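Long-range contacts in CSE3 (Thermus thermophilus, PDB 2Y9H), which cuts CRISPR transcripts into crRNA as an endoribonuclease of the Cas6/Cse3/CasE family and retains the processed RNA: residues 28-33 against 48-53; 7-12 against 60-65. All coordinates share one frame; numbering follows the deposited sequence.

Both contacts belong to one antiparallel sheet and the helix packed on it. Interaction 2 pairs two strands; in interaction 1 helix 26-34 lies over edge strand 49-52 and reaches its neighbour 62-67, on the face that bears Val-63 and Val-65. Their centres are 9 Å apart, and Arg-51 N lies 2.8 Å from Leu-64 O, a probable hydrogen bond. Interaction 1 is nested in the loop that interaction 2 closes. Its nearest atom is about 4 Å from the bound RNA, and the side chain of His-30 is about 6 Å from that of Tyr-27, inferred to stabilise the transition state; the nearest atom of interaction 2 is about 12 Å from the RNA.

Interaction 1 of 2, residues 28-33 against 48-53; sequences EMHRTL and LLWRLE
Met-29 and Leu-33, one turn apart on helix 26-34, both rest on the same face of the Trp-50 indole. The contacts are CH-pi: Met-29 CG sits 3.7 Å from the centroid of the six-membered ring, and Leu-33 CD1 lies 3.8 Å from that of the five-membered ring. Chi1 of Trp-50 (53°) places the indole, and chi2 (-79°) turns its face to both residues. Met-29 SD adds a looser Met-aromatic contact, oblique and 5.0 Å from the six-membered ring centroid.

Aliphatic packing continues at Leu-48, whose CD2 comes 3.9 Å from Leu-33 CB. The same methyl touches the His-30 imidazole loosely and obliquely. The side chains of His-30 and Trp-50 run nearly perpendicular, ND1 of the histidine 4.0 Å from NE1 of the indole, with no bond between them.

The helix belongs to the beta-alpha-beta crossover from strand 5-12 to strand 49-52. Within the strand segment Arg-51 forms a salt bridge with Glu-53: the NE-H bond is nearly straight (176°) and in the guanidinium plane, but meets OE1 from above the carboxylate plane. Arg-51 also packs on Arg-102 and Arg-104 of strand 98-110.

Met-29, Leu-33, Leu-48 and Trp-50 form the apolar part, and His-30, packed on an RNA phosphate, its polar border. Dispersion and CH-pi contacts, not directional bonds, thus join helix to strand.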
loop_
_atom_site.group_PDB
_atom_site.type_symbol
_atom_site.label_atom_id
_atom_site.label_comp_id
_atom_site.label_asym_id
_atom_site.label_seq_id
_atom_site.Cartn_x
_atom_site.Cartn_y
_atom_site.Cartn_z
ATOM N N GLU A 28 14.514 4.144 -0.419
ATOM C CA GLU A 28 15.040 4.244 0.932
ATOM C C GLU A 28 14.009 3.691 1.912
ATOM O O GLU A 28 14.215 2.628 2.499
ATOM C CB GLU A 28 15.424 5.688 1.280
ATOM C CG GLU A 28 16.519 6.268 0.388
ATOM C CD GLU A 28 17.875 5.556 0.548
ATOM O OE1 GLU A 28 17.922 4.490 1.197
ATOM O OE2 GLU A 28 18.894 6.063 0.023
ATOM N N MET A 29 12.892 4.392 2.068
ATOM C CA MET A 29 11.827 3.920 2.945
ATOM C C MET A 29 11.664 2.405 2.901
ATOM O O MET A 29 11.554 1.753 3.939
ATOM C CB MET A 29 10.489 4.549 2.588
ATOM C CG MET A 29 9.378 4.009 3.461
ATOM S SD MET A 29 9.485 4.801 5.065
ATOM C CE MET A 29 8.878 6.438 4.611
ATOM N N HIS A 30 11.643 1.852 1.697
ATOM C CA HIS A 30 11.526 0.414 1.548
ATOM C C HIS A 30 12.674 -0.294 2.247
ATOM O O HIS A 30 12.462 -1.290 2.931
ATOM C CB HIS A 30 11.499 0.031 0.072
ATOM C CG HIS A 30 11.140 -1.395 -0.172
ATOM N ND1 HIS A 30 10.147 -2.041 0.527
ATOM C CD2 HIS A 30 11.634 -2.300 -1.045
ATOM C CE1 HIS A 30 10.046 -3.287 0.100
ATOM N NE2 HIS A 30 10.933 -3.466 -0.856
ATOM N N ARG A 31 13.892 0.218 2.079
ATOM C CA ARG A 31 15.055 -0.438 2.661
ATOM C C ARG A 31 15.040 -0.328 4.178
ATOM O O ARG A 31 15.311 -1.300 4.876
ATOM C CB ARG A 31 16.359 0.125 2.093
ATOM C CG ARG A 31 17.601 -0.422 2.779
ATOM C CD ARG A 31 18.827 -0.339 1.872
ATOM N NE ARG A 31 19.378 1.012 1.794
ATOM C CZ ARG A 31 19.782 1.599 0.672
ATOM N NH1 ARG A 31 19.689 0.962 -0.485
ATOM N NH2 ARG A 31 20.272 2.832 0.710
ATOM N N THR A 32 14.731 0.860 4.682
ATOM C CA THR A 32 14.577 1.053 6.112
ATOM C C THR A 32 13.556 0.031 6.621
ATOM O O THR A 32 13.894 -0.878 7.379
ATOM C CB THR A 32 14.145 2.508 6.449
ATOM O OG1 THR A 32 14.986 3.421 5.741
ATOM C CG2 THR A 32 14.234 2.814 7.970
ATOM N N LEU A 33 12.318 0.139 6.168
ATOM C CA LEU A 33 11.290 -0.797 6.630
ATOM C C LEU A 33 11.731 -2.254 6.529
ATOM O O LEU A 33 11.656 -2.997 7.507
ATOM C CB LEU A 33 9.948 -0.573 5.915
ATOM C CG LEU A 33 9.362 0.832 6.130
ATOM C CD1 LEU A 33 8.095 1.052 5.320
ATOM C CD2 LEU A 33 9.138 1.119 7.617
ATOM N N LEU A 48 6.193 -7.564 2.690
ATOM C CA LEU A 48 6.143 -6.233 3.266
ATOM C C LEU A 48 5.140 -5.383 2.485
ATOM O O LEU A 48 5.093 -5.445 1.261
ATOM C CB LEU A 48 7.537 -5.602 3.243
ATOM C CG LEU A 48 7.709 -4.293 4.009
ATOM C CD1 LEU A 48 7.094 -4.402 5.392
ATOM C CD2 LEU A 48 9.177 -3.935 4.111
ATOM N N LEU A 49 4.317 -4.625 3.207
ATOM C CA LEU A 49 3.328 -3.727 2.610
ATOM C C LEU A 49 3.233 -2.489 3.462
ATOM O O LEU A 49 3.279 -2.571 4.690
ATOM C CB LEU A 49 1.957 -4.387 2.555
ATOM C CG LEU A 49 1.844 -5.448 1.478
ATOM C CD1 LEU A 49 0.559 -6.220 1.618
ATOM C CD2 LEU A 49 1.932 -4.780 0.133
ATOM N N TRP A 50 3.113 -1.332 2.837
ATOM C CA TRP A 50 3.009 -0.123 3.641
ATOM C C TRP A 50 2.269 1.011 2.970
ATOM O O TRP A 50 2.212 1.095 1.752
ATOM C CB TRP A 50 4.396 0.364 4.059
ATOM C CG TRP A 50 5.397 0.558 2.946
ATOM C CD1 TRP A 50 6.122 -0.417 2.304
ATOM C CD2 TRP A 50 5.815 1.798 2.382
ATOM N NE1 TRP A 50 6.961 0.147 1.364
ATOM C CE2 TRP A 50 6.799 1.505 1.397
ATOM C CE3 TRP A 50 5.462 3.128 2.611
ATOM C CZ2 TRP A 50 7.422 2.493 0.646
ATOM C CZ3 TRP A 50 6.079 4.118 1.857
ATOM C CH2 TRP A 50 7.045 3.794 0.882
ATOM N N ARG A 51 1.700 1.897 3.767
ATOM C CA ARG A 51 1.126 3.089 3.176
ATOM C C ARG A 51 1.538 4.294 3.981
ATOM O O ARG A 51 1.622 4.234 5.208
ATOM C CB ARG A 51 -0.400 2.985 3.031
ATOM C CG ARG A 51 -1.053 4.249 2.442
ATOM C CD ARG A 51 -2.587 4.125 2.354
ATOM N NE ARG A 51 -3.204 4.026 3.672
ATOM C CZ ARG A 51 -3.775 2.935 4.166
ATOM N NH1 ARG A 51 -3.854 1.830 3.445
ATOM N NH2 ARG A 51 -4.288 2.958 5.384
ATOM N N LEU A 52 1.868 5.370 3.275
ATOM C CA LEU A 52 2.179 6.629 3.928
ATOM C C LEU A 52 0.915 7.446 3.932
ATOM O O LEU A 52 0.454 7.870 2.887
ATOM C CB LEU A 52 3.252 7.391 3.176
ATOM C CG LEU A 52 3.176 8.876 3.519
ATOM C CD1 LEU A 52 3.275 9.048 5.023
ATOM C CD2 LEU A 52 4.245 9.687 2.813
ATOM N N GLU A 53 0.362 7.661 5.115
ATOM C CA GLU A 53 -0.903 8.359 5.278
ATOM C C GLU A 53 -0.874 9.820 4.867
ATOM O O GLU A 53 0.103 10.548 5.116
ATOM C CB GLU A 53 -1.346 8.272 6.729
ATOM C CG GLU A 53 -1.665 6.871 7.175
ATOM C CD GLU A 53 -2.937 6.366 6.572
ATOM O OE1 GLU A 53 -3.238 6.725 5.419
ATOM O OE2 GLU A 53 -3.651 5.624 7.262
#

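Interaction 2 of 2, residues 7-12 against 60-65; sequences LTKLVL and PPVVLV
Thr-8 and Val-65 meet through flat peptide groups, the carbonyl edge of each taking the other's N-H in the carbonyl plane. Thr-8 N to Val-65 O measures 2.8 Å and Val-65 N to Thr-8 O 3.0 Å. Leu-10/Val-63, like Thr-8/Val-65 an antiparallel hydrogen-bonded pair, has straighter N-H bonds, near 170°; Val-63 N lies in the plane of the Leu-10 carbonyl, whereas Leu-10 N comes in tilted 24° from that of Val-63. At the far end Leu-12 N reaches Pro-61 O at 2.9 Å, nearly along the C=O axis. Two carbonyls also take a CA-H contact: Val-65 O from Leu-7, and Leu-10 O from Val-62.

One face of the sheet carries Thr-8, Leu-10, Val-63 and Val-65, all buried. Here Leu-10 CD1 reaches diagonally to Val-65 CG2 (3.8 Å), and Leu-12 CD1 touches Val-63 CG2. Trp-50 and Leu-48 pack on Val-65 from this side. At the end of the pair, Pro-61 CG packs on Leu-12 CB at 3.8 Å, while Leu-23 of helix 17-24 touches both residues.

The strand order 49-52, 62-67, 5-12, 81-89 is that of a ferredoxin-like sheet, as in RAMP proteins, and the present pair forms its centre.

The other face carries the non-hydrogen-bonded pairs Lys-9/Leu-64 and Val-11/Val-62. Lys-9 is extended, its CG anti to the backbone N (chi1 -175°), and lies across Val-62 with CE 3.6 Å from CG1 of that valine. Leu-64 CD1 lies against the Thr-8 carbonyl oxygen and 3.9 Å from Leu-7 CD1. Val-11 CG1 packs against the poorly ordered Pro-60.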
loop_
_atom_site.group_PDB
_atom_site.type_symbol
_atom_site.label_atom_id
_atom_site.label_comp_id
_atom_site.label_asym_id
_atom_site.label_seq_id
_atom_site.Cartn_x
_atom_site.Cartn_y
_atom_site.Cartn_z
ATOM N N LEU A 7 0.527 -5.372 12.194
ATOM C CA LEU A 7 0.350 -3.994 11.778
ATOM C C LEU A 7 1.185 -3.143 12.676
ATOM O O LEU A 7 1.195 -3.335 13.891
ATOM C CB LEU A 7 -1.104 -3.546 11.911
ATOM C CG LEU A 7 -1.968 -3.820 10.689
ATOM C CD1 LEU A 7 -1.338 -3.191 9.471
ATOM C CD2 LEU A 7 -2.089 -5.320 10.508
ATOM N N THR A 8 1.874 -2.183 12.080
ATOM C CA THR A 8 2.756 -1.332 12.842
ATOM C C THR A 8 2.503 0.105 12.460
ATOM O O THR A 8 2.385 0.435 11.283
ATOM C CB THR A 8 4.236 -1.689 12.569
ATOM O OG1 THR A 8 4.459 -3.081 12.863
ATOM C CG2 THR A 8 5.175 -0.806 13.406
ATOM N N LYS A 9 2.403 0.964 13.455
ATOM C CA LYS A 9 2.280 2.368 13.163
ATOM C C LYS A 9 3.573 3.094 13.512
ATOM O O LYS A 9 4.011 3.117 14.677
ATOM C CB LYS A 9 1.089 2.981 13.900
ATOM C CG LYS A 9 0.819 4.450 13.558
ATOM C CD LYS A 9 -0.360 4.981 14.358
ATOM C CE LYS A 9 -0.431 6.504 14.331
ATOM N NZ LYS A 9 -1.578 7.010 15.140
ATOM N N LEU A 10 4.177 3.686 12.486
ATOM C CA LEU A 10 5.340 4.538 12.670
ATOM C C LEU A 10 4.948 5.999 12.546
ATOM O O LEU A 10 4.319 6.404 11.583
ATOM C CB LEU A 10 6.444 4.189 11.664
ATOM C CG LEU A 10 7.146 2.853 11.905
ATOM C CD1 LEU A 10 6.364 1.716 11.286
ATOM C CD2 LEU A 10 8.569 2.889 11.357
ATOM N N VAL A 11 5.304 6.795 13.534
ATOM C CA VAL A 11 5.110 8.209 13.373
ATOM C C VAL A 11 6.500 8.750 13.184
ATOM O O VAL A 11 7.329 8.703 14.094
ATOM C CB VAL A 11 4.417 8.853 14.576
ATOM C CG1 VAL A 11 3.942 10.226 14.201
ATOM C CG2 VAL A 11 3.237 8.019 15.005
ATOM N N LEU A 12 6.771 9.236 11.984
ATOM C CA LEU A 12 8.126 9.625 11.656
ATOM C C LEU A 12 8.481 11.015 12.182
ATOM O O LEU A 12 7.658 11.926 12.173
ATOM C CB LEU A 12 8.370 9.503 10.150
ATOM C CG LEU A 12 8.875 8.109 9.764
ATOM C CD1 LEU A 12 7.867 7.037 10.148
ATOM C CD2 LEU A 12 9.222 8.036 8.288
ATOM N N PRO A 60 2.505 14.944 12.294
ATOM C CA PRO A 60 3.690 14.249 11.782
ATOM C C PRO A 60 3.294 13.228 10.729
ATOM O O PRO A 60 2.183 12.704 10.804
ATOM C CB PRO A 60 4.207 13.511 13.015
ATOM C CG PRO A 60 2.982 13.331 13.879
ATOM C CD PRO A 60 2.248 14.616 13.706
ATOM N N PRO A 61 4.195 12.928 9.777
ATOM C CA PRO A 61 3.865 11.915 8.775
ATOM C C PRO A 61 3.778 10.598 9.485
ATOM O O PRO A 61 4.539 10.360 10.421
ATOM C CB PRO A 61 5.062 11.934 7.843
ATOM C CG PRO A 61 6.186 12.333 8.728
ATOM C CD PRO A 61 5.610 13.312 9.723
ATOM N N VAL A 62 2.832 9.772 9.061
ATOM C CA VAL A 62 2.506 8.534 9.739
ATOM C C VAL A 62 2.549 7.442 8.706
ATOM O O VAL A 62 1.973 7.587 7.628
ATOM C CB VAL A 62 1.085 8.631 10.273
ATOM C CG1 VAL A 62 0.684 7.361 10.978
ATOM C CG2 VAL A 62 0.956 9.848 11.169
ATOM N N VAL A 63 3.242 6.351 9.013
ATOM C CA VAL A 63 3.427 5.268 8.048
ATOM C C VAL A 63 2.889 3.974 8.591
ATOM O O VAL A 63 3.370 3.458 9.596
ATOM C CB VAL A 63 4.909 4.995 7.747
ATOM C CG1 VAL A 63 5.059 3.677 6.947
ATOM C CG2 VAL A 63 5.556 6.194 7.048
ATOM N N LEU A 64 1.906 3.431 7.898
ATOM C CA LEU A 64 1.304 2.188 8.304
ATOM C C LEU A 64 1.975 1.031 7.567
ATOM O O LEU A 64 2.266 1.102 6.364
ATOM C CB LEU A 64 -0.190 2.247 8.018
ATOM C CG LEU A 64 -1.027 1.047 8.435
ATOM C CD1 LEU A 64 -0.619 0.607 9.828
ATOM C CD2 LEU A 64 -2.525 1.373 8.384
ATOM N N VAL A 65 2.228 -0.041 8.297
ATOM C CA VAL A 65 2.985 -1.143 7.748
ATOM C C VAL A 65 2.370 -2.440 8.161
ATOM O O VAL A 65 2.044 -2.642 9.336
ATOM C CB VAL A 65 4.424 -1.160 8.290
ATOM C CG1 VAL A 65 5.205 -2.294 7.649
ATOM C CG2 VAL A 65 5.098 0.175 8.054
#